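PDB 4NZK: AlgX/AlgJ SGNH hydrolase-like domain-containing protein from Eubacterium siraeum, which is of unknown function but belongs to the DHHW family of the SGNH hydrolase clan, which may point to a hydrolase-like role. Local coordinates for residues L168-A173 and N292-F297; D218-Y223 and G258-F263; T227-T232 and H248-D253. All coordinates share one frame; numbering follows the deposited sequence. Where two conformers were deposited one is given.

Interaction 1: residues L168-A173 and N292-F297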
loop_
_atom_site.group_PDB
_atom_site.type_symbol
_atom_site.label_atom_id
_atom_site.label_comp_id
_atom_site.label_asym_id
_atom_site.label_seq_id
_atom_site.Cartn_x
_atom_site.Cartn_y
_atom_site.Cartn_z
ATOM N N LEU A 168 7.269 -1.195 8.475
ATOM C CA LEU A 168 7.766 -2.569 8.672
ATOM C C LEU A 168 6.801 -3.586 8.048
ATOM O O LEU A 168 7.231 -4.576 7.484
ATOM C CB LEU A 168 7.993 -2.848 10.157
ATOM C CG LEU A 168 8.484 -4.259 10.569
ATOM C CD1 LEU A 168 9.826 -4.572 9.953
ATOM C CD2 LEU A 168 8.539 -4.445 12.069
ATOM N N GLY A 169 5.499 -3.362 8.216
ATOM C CA GLY A 169 4.496 -4.218 7.582
ATOM C C GLY A 169 4.648 -4.175 6.073
ATOM O O GLY A 169 4.637 -5.219 5.398
ATOM N N ALA A 170 4.789 -2.970 5.534
ATOM C CA ALA A 170 4.942 -2.807 4.088
ATOM C C ALA A 170 6.180 -3.515 3.596
ATOM O O ALA A 170 6.178 -4.038 2.475
ATOM C CB ALA A 170 4.985 -1.354 3.717
ATOM N N TYR A 171 7.253 -3.513 4.400
ATOM C CA TYR A 171 8.466 -4.233 4.033
ATOM C C TYR A 171 8.212 -5.709 3.831
ATOM O O TYR A 171 8.711 -6.304 2.857
ATOM C CB TYR A 171 9.540 -4.064 5.124
ATOM C CG TYR A 171 10.769 -4.893 4.920
ATOM C CD1 TYR A 171 11.742 -4.522 3.981
ATOM C CD2 TYR A 171 10.945 -6.082 5.601
ATOM C CE1 TYR A 171 12.891 -5.302 3.771
ATOM C CE2 TYR A 171 12.106 -6.870 5.406
ATOM C CZ TYR A 171 13.061 -6.481 4.480
ATOM O OH TYR A 171 14.235 -7.229 4.309
ATOM N N TYR A 172 7.476 -6.339 4.749
ATOM C CA TYR A 172 7.211 -7.774 4.571
ATOM C C TYR A 172 6.391 -8.082 3.323
ATOM O O TYR A 172 6.593 -9.117 2.687
ATOM C CB TYR A 172 6.573 -8.370 5.791
ATOM C CG TYR A 172 7.532 -8.466 6.959
ATOM C CD1 TYR A 172 8.706 -9.207 6.867
ATOM C CD2 TYR A 172 7.280 -7.806 8.143
ATOM C CE1 TYR A 172 9.607 -9.272 7.943
ATOM C CE2 TYR A 172 8.160 -7.868 9.208
ATOM C CZ TYR A 172 9.315 -8.618 9.117
ATOM O OH TYR A 172 10.176 -8.729 10.205
ATOM N N ALA A 173 5.454 -7.207 2.973
ATOM C CA ALA A 173 4.690 -7.379 1.755
ATOM C C ALA A 173 5.571 -7.139 0.538
ATOM O O ALA A 173 5.560 -7.954 -0.412
ATOM C CB ALA A 173 3.476 -6.481 1.766
ATOM N N ASN A 292 1.898 3.230 -0.921
ATOM C CA ASN A 292 2.885 4.292 -0.758
ATOM C C ASN A 292 4.080 3.805 0.038
ATOM O O ASN A 292 5.237 4.110 -0.305
ATOM C CB ASN A 292 2.256 5.482 -0.050
ATOM C CG ASN A 292 1.108 6.136 -0.847
ATOM O OD1 ASN A 292 0.609 5.607 -1.833
ATOM N ND2 ASN A 292 0.651 7.286 -0.360
ATOM N N ALA A 293 3.802 3.064 1.113
ATOM C CA ALA A 293 4.870 2.615 2.018
ATOM C C ALA A 293 5.699 1.468 1.484
ATOM O O ALA A 293 6.743 1.145 2.047
ATOM C CB ALA A 293 4.308 2.260 3.391
ATOM N N GLU A 294 5.229 0.832 0.416
ATOM C CA GLU A 294 6.008 -0.242 -0.221
ATOM C C GLU A 294 7.149 0.320 -1.050
ATOM O O GLU A 294 8.164 -0.315 -1.204
ATOM C CB GLU A 294 5.139 -1.104 -1.147
ATOM C CG GLU A 294 3.995 -1.819 -0.438
ATOM C CD GLU A 294 3.068 -2.606 -1.373
ATOM O OE1 GLU A 294 3.541 -3.093 -2.414
ATOM O OE2 GLU A 294 1.846 -2.760 -1.038
ATOM N N VAL A 295 6.971 1.527 -1.580
ATOM C CA VAL A 295 7.896 2.071 -2.591
ATOM C C VAL A 295 9.351 2.120 -2.161
ATOM O O VAL A 295 10.222 1.693 -2.944
ATOM C CB VAL A 295 7.397 3.431 -3.139
ATOM C CG1 VAL A 295 8.404 4.047 -4.090
ATOM C CG2 VAL A 295 6.061 3.239 -3.858
ATOM N N PRO A 296 9.639 2.574 -0.919
ATOM C CA PRO A 296 11.045 2.603 -0.506
ATOM C C PRO A 296 11.752 1.242 -0.610
ATOM O O PRO A 296 12.968 1.177 -0.790
ATOM C CB PRO A 296 10.954 3.064 0.962
ATOM C CG PRO A 296 9.743 3.969 0.967
ATOM C CD PRO A 296 8.769 3.201 0.095
ATOM N N PHE A 297 10.986 0.169 -0.485
ATOM C CA PHE A 297 11.534 -1.203 -0.475
ATOM C C PHE A 297 11.710 -1.788 -1.849
ATOM O O PHE A 297 12.131 -2.932 -1.957
ATOM C CB PHE A 297 10.645 -2.097 0.389
ATOM C CG PHE A 297 10.402 -1.526 1.757
ATOM C CD1 PHE A 297 11.476 -1.271 2.608
ATOM C CD2 PHE A 297 9.127 -1.208 2.188
ATOM C CE1 PHE A 297 11.288 -0.722 3.872
ATOM C CE2 PHE A 297 8.935 -0.651 3.433
ATOM C CZ PHE A 297 10.004 -0.408 4.281
#
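Tyr-171 points the edge of its ring at the face of Phe-297, in a T-shaped pair. The ring centroids are 5.3 Å apart and the planes stand at 77°. The rim atom Tyr-171 CD1 comes to 3.5 Å from Phe-297 CD1 and lies over the phenylalanine face. Nearer the backbone, Tyr-171 CB sits above the centre of the same ring, 3.8 Å from its centroid and 12° off the normal. This is a CH-pi contact beside the edge-to-face one. Both use one face of Phe-297, and the two side chains cross at about a right angle. Tyr-171 CG is anti to its backbone N (chi1 173°), beside the carbonyl carbon. The helix backbone also meets the ring: Phe-297 CE2 approaches Tyr-171 N at 3.5 Å.

These residues join helix 167-180 to the loop between strands 282-287 and 304-309. Those two strands are parallel neighbours in the central mixed sheet, an alpha/beta arrangement as in the SGNH hydrolase clan. The loop turns at this point, and a backbone bond from Phe-297 N to Glu-294 O helps to shape it.

Ala-170 makes the second half of the contact. Its CB faces the loop and lies 3.7 Å from Ala-293 CB and 3.5 Å from Ala-293 O. It also meets Phe-297 CE2 at 4.0 Å. The small side chain lets the backbones come close, with Ala-170 CA 5.1 Å from Glu-294 CA.

The polar ends turn to other partners. Tyr-171 OH is hydrogen-bonded to Lys-186 O, and Glu-294 OE2 is hydrogen-bonded to Thr-332 OG1. Tyr-223 of strand 218-224 packs against Phe-297.

Interaction 2: residues D218-Y223 and G258-F263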
loop_
_atom_site.group_PDB
_atom_site.type_symbol
_atom_site.label_atom_id
_atom_site.label_comp_id
_atom_site.label_asym_id
_atom_site.label_seq_id
_atom_site.Cartn_x
_atom_site.Cartn_y
_atom_site.Cartn_z
ATOM N N ASP A 218 1.106 6.594 18.063
ATOM C CA ASP A 218 2.081 5.635 17.568
ATOM C C ASP A 218 3.467 6.247 17.483
ATOM O O ASP A 218 3.646 7.472 17.412
ATOM C CB ASP A 218 1.718 5.211 16.147
ATOM C CG ASP A 218 0.561 4.232 16.089
ATOM O OD1 ASP A 218 0.779 3.020 16.381
ATOM O OD2 ASP A 218 -0.560 4.650 15.639
ATOM N N THR A 219 4.447 5.356 17.373
ATOM C CA THR A 219 5.758 5.731 16.916
ATOM C C THR A 219 5.809 5.233 15.479
ATOM O O THR A 219 5.529 4.053 15.212
ATOM C CB THR A 219 6.860 5.003 17.708
ATOM O OG1 THR A 219 6.788 5.407 19.086
ATOM C CG2 THR A 219 8.232 5.315 17.127
ATOM N N PHE A 220 6.127 6.127 14.559
ATOM C CA PHE A 220 6.228 5.803 13.169
ATOM C C PHE A 220 7.682 5.651 12.770
ATOM O O PHE A 220 8.438 6.615 12.778
ATOM C CB PHE A 220 5.578 6.927 12.382
ATOM C CG PHE A 220 5.461 6.674 10.920
ATOM C CD1 PHE A 220 4.384 5.959 10.409
ATOM C CD2 PHE A 220 6.397 7.191 10.049
ATOM C CE1 PHE A 220 4.253 5.773 9.017
ATOM C CE2 PHE A 220 6.276 7.026 8.679
ATOM C CZ PHE A 220 5.211 6.310 8.160
ATOM N N THR A 221 8.049 4.449 12.336
ATOM C CA THR A 221 9.426 4.167 11.960
ATOM C C THR A 221 9.484 3.868 10.496
ATOM O O THR A 221 8.726 3.011 10.003
ATOM C CB THR A 221 9.957 2.971 12.755
ATOM O OG1 THR A 221 9.808 3.248 14.156
ATOM C CG2 THR A 221 11.411 2.700 12.407
ATOM N N TYR A 222 10.375 4.560 9.790
ATOM C CA TYR A 222 10.555 4.324 8.357
ATOM C C TYR A 222 12.027 4.141 8.021
ATOM O O TYR A 222 12.894 4.249 8.900
ATOM C CB TYR A 222 9.899 5.407 7.517
ATOM C CG TYR A 222 10.524 6.789 7.571
ATOM C CD1 TYR A 222 10.227 7.665 8.604
ATOM C CD2 TYR A 222 11.361 7.222 6.547
ATOM C CE1 TYR A 222 10.767 8.941 8.626
ATOM C CE2 TYR A 222 11.898 8.489 6.540
ATOM C CZ TYR A 222 11.598 9.360 7.589
ATOM O OH TYR A 222 12.128 10.652 7.624
ATOM N N TYR A 223 12.294 3.798 6.776
ATOM C CA TYR A 223 13.588 3.271 6.387
ATOM C C TYR A 223 14.003 3.784 5.026
ATOM O O TYR A 223 13.238 3.707 4.051
ATOM C CB TYR A 223 13.544 1.708 6.333
ATOM C CG TYR A 223 12.878 1.088 7.535
ATOM C CD1 TYR A 223 13.562 0.827 8.710
ATOM C CD2 TYR A 223 11.511 0.814 7.499
ATOM C CE1 TYR A 223 12.900 0.284 9.815
ATOM C CE2 TYR A 223 10.854 0.260 8.573
ATOM C CZ TYR A 223 11.519 0.014 9.723
ATOM O OH TYR A 223 10.787 -0.499 10.771
ATOM N N GLY A 258 1.325 14.204 9.766
ATOM C CA GLY A 258 1.472 13.839 8.380
ATOM C C GLY A 258 2.489 12.737 8.125
ATOM O O GLY A 258 2.921 12.559 6.993
ATOM N N ALA A 259 2.834 11.964 9.159
ATOM C CA ALA A 259 3.902 10.990 9.026
ATOM C C ALA A 259 3.757 10.092 7.826
ATOM O O ALA A 259 4.752 9.782 7.146
ATOM C CB ALA A 259 4.034 10.140 10.275
ATOM N N TYR A 260 2.551 9.597 7.573
ATOM C CA TYR A 260 2.396 8.657 6.444
ATOM C C TYR A 260 2.649 9.322 5.096
ATOM O O TYR A 260 3.085 8.671 4.144
ATOM C CB TYR A 260 1.041 7.933 6.464
ATOM C CG TYR A 260 1.014 6.716 5.562
ATOM C CD1 TYR A 260 1.574 5.523 5.980
ATOM C CD2 TYR A 260 0.480 6.773 4.253
ATOM C CE1 TYR A 260 1.579 4.393 5.157
ATOM C CE2 TYR A 260 0.481 5.651 3.426
ATOM C CZ TYR A 260 1.042 4.460 3.897
ATOM O OH TYR A 260 1.040 3.343 3.092
ATOM N N SER A 261 2.436 10.643 5.042
ATOM C CA SER A 261 2.681 11.407 3.829
ATOM C C SER A 261 4.174 11.679 3.608
ATOM O O SER A 261 4.554 12.312 2.653
ATOM C CB SER A 261 1.865 12.707 3.822
ATOM O OG SER A 261 0.507 12.387 3.691
ATOM N N THR A 262 5.021 11.222 4.522
ATOM C CA THR A 262 6.467 11.215 4.268
ATOM C C THR A 262 6.775 10.573 2.893
ATOM O O THR A 262 7.697 10.981 2.199
ATOM C CB THR A 262 7.200 10.446 5.377
ATOM O OG1 THR A 262 6.950 11.088 6.632
ATOM C CG2 THR A 262 8.681 10.366 5.111
ATOM N N PHE A 263 6.016 9.550 2.520
ATOM C CA PHE A 263 6.229 8.873 1.234
ATOM C C PHE A 263 5.569 9.661 0.079
ATOM O O PHE A 263 4.358 9.611 -0.118
ATOM C CB PHE A 263 5.709 7.442 1.301
ATOM C CG PHE A 263 6.213 6.706 2.519
ATOM C CD1 PHE A 263 7.571 6.606 2.765
ATOM C CD2 PHE A 263 5.329 6.191 3.447
ATOM C CE1 PHE A 263 8.025 5.987 3.925
ATOM C CE2 PHE A 263 5.753 5.567 4.582
ATOM C CZ PHE A 263 7.112 5.453 4.829
#
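Ala-259 O is gripped twice from within its own 3-10 turn while the ring of Phe-220 lies against it. The hydroxyl Thr-262 OG1 donates to Ala-259 O at 2.6 Å, and the backbone Thr-262 N donates to it at 3.0 Å. Both donors come from the same face of the carbonyl plane. Phe-220 CE2 approaches the oxygen at 3.5 Å from across the contact.

Beside this carbonyl, Ala-259 CB sits over one face of the Phe-220 ring. It is 3.9 Å from the centroid, 19° off the normal and shifted toward the rim, a CH-pi contact. Phe-220 CG is anti to its backbone N (chi1 -173°). The ring tip meets the tip of Phe-263, with Phe-220 CZ 3.7 Å from Phe-263 CE2. That atom of Phe-263 lies in the plane of the Phe-220 ring. Tyr-260 comes in at an angle, bringing CD1 to 4.1 Å from Phe-220 CE1.

Tyr-222, two residues along the strand, also faces the turn. The methyl Thr-262 CG2 lies over one face of its ring, 4.1 Å from the centroid. The CB of Tyr-222 rests at the edge of the Phe-263 ring. Thr-262 thus uses both branches: OG1 for its own turn and CG2 for the strand.

The contact packs the turn after strand 229-234 against strand 218-224, which pairs with strand 192-199. Phe-199 meets Phe-220 edge to face, and Pro-167 touches Phe-220, Tyr-222 and Phe-263. Tyr-260 OH is hydrogen-bonded to Ser-289 O.

The hydrogen bonds to Ala-259 O fix the turn internally, while methyl groups and rings join it to the strand. The join to the strand is therefore mainly apolar packing, and the carbonyl oxygen, which accepts two hydrogen bonds, lies buried beside Phe-220.

Interaction 3: residues T227-T232 and H248-D253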
loop_
_atom_site.group_PDB
_atom_site.type_symbol
_atom_site.label_atom_id
_atom_site.label_comp_id
_atom_site.label_asym_id
_atom_site.label_seq_id
_atom_site.Cartn_x
_atom_site.Cartn_y
_atom_site.Cartn_z
ATOM N N THR A 227 20.521 2.011 -1.878
ATOM C CA THR A 227 20.763 2.234 -3.293
ATOM C C THR A 227 20.465 3.665 -3.689
ATOM O O THR A 227 19.430 4.231 -3.303
ATOM C CB THR A 227 19.947 1.222 -4.137
ATOM O OG1 THR A 227 20.317 -0.115 -3.772
ATOM C CG2 THR A 227 20.171 1.405 -5.663
ATOM N N ASP A 228 21.369 4.268 -4.466
ATOM C CA ASP A 228 21.159 5.631 -4.921
ATOM C C ASP A 228 20.010 5.671 -5.935
ATOM O O ASP A 228 19.781 4.717 -6.679
ATOM C CB ASP A 228 22.452 6.223 -5.512
ATOM C CG ASP A 228 22.349 7.717 -5.768
ATOM O OD1 ASP A 228 21.692 8.410 -4.965
ATOM O OD2 ASP A 228 22.937 8.205 -6.756
ATOM N N TYR A 229 19.273 6.771 -5.919
ATOM C CA TYR A 229 18.152 6.956 -6.855
ATOM C C TYR A 229 17.862 8.464 -7.027
ATOM O O TYR A 229 18.356 9.317 -6.260
ATOM C CB TYR A 229 16.866 6.241 -6.325
ATOM C CG TYR A 229 16.231 7.004 -5.170
ATOM C CD1 TYR A 229 16.644 6.812 -3.864
ATOM C CD2 TYR A 229 15.293 7.988 -5.409
ATOM C CE1 TYR A 229 16.097 7.541 -2.816
ATOM C CE2 TYR A 229 14.746 8.748 -4.376
ATOM C CZ TYR A 229 15.140 8.526 -3.071
ATOM O OH TYR A 229 14.626 9.310 -2.056
ATOM N N THR A 230 17.089 8.768 -8.072
ATOM C CA THR A 230 16.560 10.103 -8.322
ATOM C C THR A 230 15.077 9.972 -8.664
ATOM O O THR A 230 14.718 9.148 -9.495
ATOM C CB THR A 230 17.234 10.806 -9.511
ATOM O OG1 THR A 230 18.652 10.586 -9.485
ATOM C CG2 THR A 230 16.904 12.283 -9.474
ATOM N N ALA A 231 14.232 10.732 -7.985
ATOM C CA ALA A 231 12.803 10.748 -8.275
ATOM C C ALA A 231 12.455 12.008 -9.041
ATOM O O ALA A 231 13.010 13.081 -8.751
ATOM C CB ALA A 231 11.993 10.647 -7.004
ATOM N N THR A 232 11.521 11.881 -9.982
ATOM C CA THR A 232 10.974 13.012 -10.745
ATOM C C THR A 232 9.463 12.993 -10.538
ATOM O O THR A 232 8.801 11.943 -10.702
ATOM C CB THR A 232 11.357 12.922 -12.225
ATOM O OG1 THR A 232 12.794 12.876 -12.320
ATOM C CG2 THR A 232 10.829 14.129 -13.007
ATOM N N HIS A 248 13.994 15.765 -5.654
ATOM C CA HIS A 248 14.245 14.432 -6.207
ATOM C C HIS A 248 14.286 13.293 -5.197
ATOM O O HIS A 248 14.711 12.199 -5.540
ATOM C CB HIS A 248 15.538 14.461 -7.043
ATOM C CG HIS A 248 15.474 15.410 -8.194
ATOM N ND1 HIS A 248 14.610 15.238 -9.254
ATOM C CD2 HIS A 248 16.138 16.563 -8.431
ATOM C CE1 HIS A 248 14.746 16.245 -10.098
ATOM N NE2 HIS A 248 15.671 17.062 -9.623
ATOM N N SER A 249 13.782 13.525 -4.000
ATOM C CA SER A 249 13.661 12.488 -2.981
ATOM C C SER A 249 12.234 11.970 -2.953
ATOM O O SER A 249 11.302 12.669 -3.336
ATOM C CB SER A 249 13.984 13.052 -1.593
ATOM O OG SER A 249 13.862 12.053 -0.594
ATOM N N ILE A 250 12.072 10.713 -2.535
ATOM C CA ILE A 250 10.726 10.198 -2.255
ATOM C C ILE A 250 10.308 10.460 -0.821
ATOM O O ILE A 250 9.203 10.106 -0.449
ATOM C CB ILE A 250 10.539 8.697 -2.579
ATOM C CG1 ILE A 250 11.441 7.858 -1.690
ATOM C CG2 ILE A 250 10.717 8.461 -4.065
ATOM C CD1 ILE A 250 11.135 6.386 -1.848
ATOM N N PHE A 251 11.195 11.003 0.012
ATOM C CA PHE A 251 10.883 11.291 1.415
ATOM C C PHE A 251 10.675 12.768 1.571
ATOM O O PHE A 251 11.592 13.553 1.305
ATOM C CB PHE A 251 11.995 10.774 2.359
ATOM C CG PHE A 251 12.265 9.308 2.186
ATOM C CD1 PHE A 251 11.485 8.363 2.826
ATOM C CD2 PHE A 251 13.270 8.874 1.347
ATOM C CE1 PHE A 251 11.707 6.992 2.631
ATOM C CE2 PHE A 251 13.485 7.524 1.124
ATOM C CZ PHE A 251 12.706 6.569 1.792
ATOM N N VAL A 252 9.473 13.131 2.028
ATOM C CA VAL A 252 9.055 14.500 2.140
ATOM C C VAL A 252 8.875 14.844 3.608
ATOM O O VAL A 252 8.170 14.150 4.331
ATOM C CB VAL A 252 7.737 14.694 1.365
ATOM C CG1 VAL A 252 7.256 16.142 1.418
ATOM C CG2 VAL A 252 7.949 14.335 -0.096
ATOM N N ASP A 253 9.451 15.949 4.042
ATOM C CA ASP A 253 9.296 16.375 5.454
ATOM C C ASP A 253 7.842 16.722 5.770
ATOM O O ASP A 253 7.144 17.338 4.949
ATOM C CB ASP A 253 10.185 17.567 5.770
ATOM C CG ASP A 253 11.667 17.205 5.788
ATOM O OD1 ASP A 253 12.004 16.002 5.924
ATOM O OD2 ASP A 253 12.499 18.132 5.675
#
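Tyr-229 has CG between its backbone N and carbonyl carbon (chi1 74°). Its hydroxyl meets both Ser-249 and Ile-250 across the contact. Ser-249 OG is anti to its own N (chi1 180°), which sets it 3.2 Å from Tyr-229 OH. Ile-250 N gives Tyr-229 OH a nearly straight bond of 3.0 Å, at 168°, arriving near the ring plane. Ser-249 OG also accepts from Phe-251 N at 2.9 Å, closing an ST turn.

At the other end, His-248 holds Ala-231 by two bonds. Ala-231 N donates to His-248 O at 2.9 Å. His-248 ND1 donates to Ala-231 O at 2.7 Å, with the oxygen close to the imidazole plane. In the apolar part of the contact, Ala-231 CB meets Ile-250 CG2 at 3.9 Å.

An alanine in place of Tyr-229 would probably leave Ile-250 N without its acceptor and open a gap beside Ile-250 CG1.

Strand 229-234 is the outermost strand of the mixed sheet within this chain, and its other side pairs with strand 270-275. Residues 248-251 run across its edge. The arrangement is that of an irregular connection bonded to a sheet edge by backbone and side-chain groups together.

Interaction 1 is the most central of the three: its centre lies about 7 Å from the centre of the chain. The centre of interaction 2 lies about 13 Å from that point and is still buried, while the centre of interaction 3, about 18 Å from it, is only partly so. The chemistry follows this order. The two inner contacts join their segments through aromatic rings and methyl groups, and the outer one adds hydrogen bonds at a sheet edge. Interactions 2 and 3 share the connection between strands 229-234 and 270-275, and both are nested inside the chain loop closed by interaction 1. Phe-263 meets Phe-251, Pro-296 meets Ile-250, and Thr-262 O probably accepts from Val-252 N.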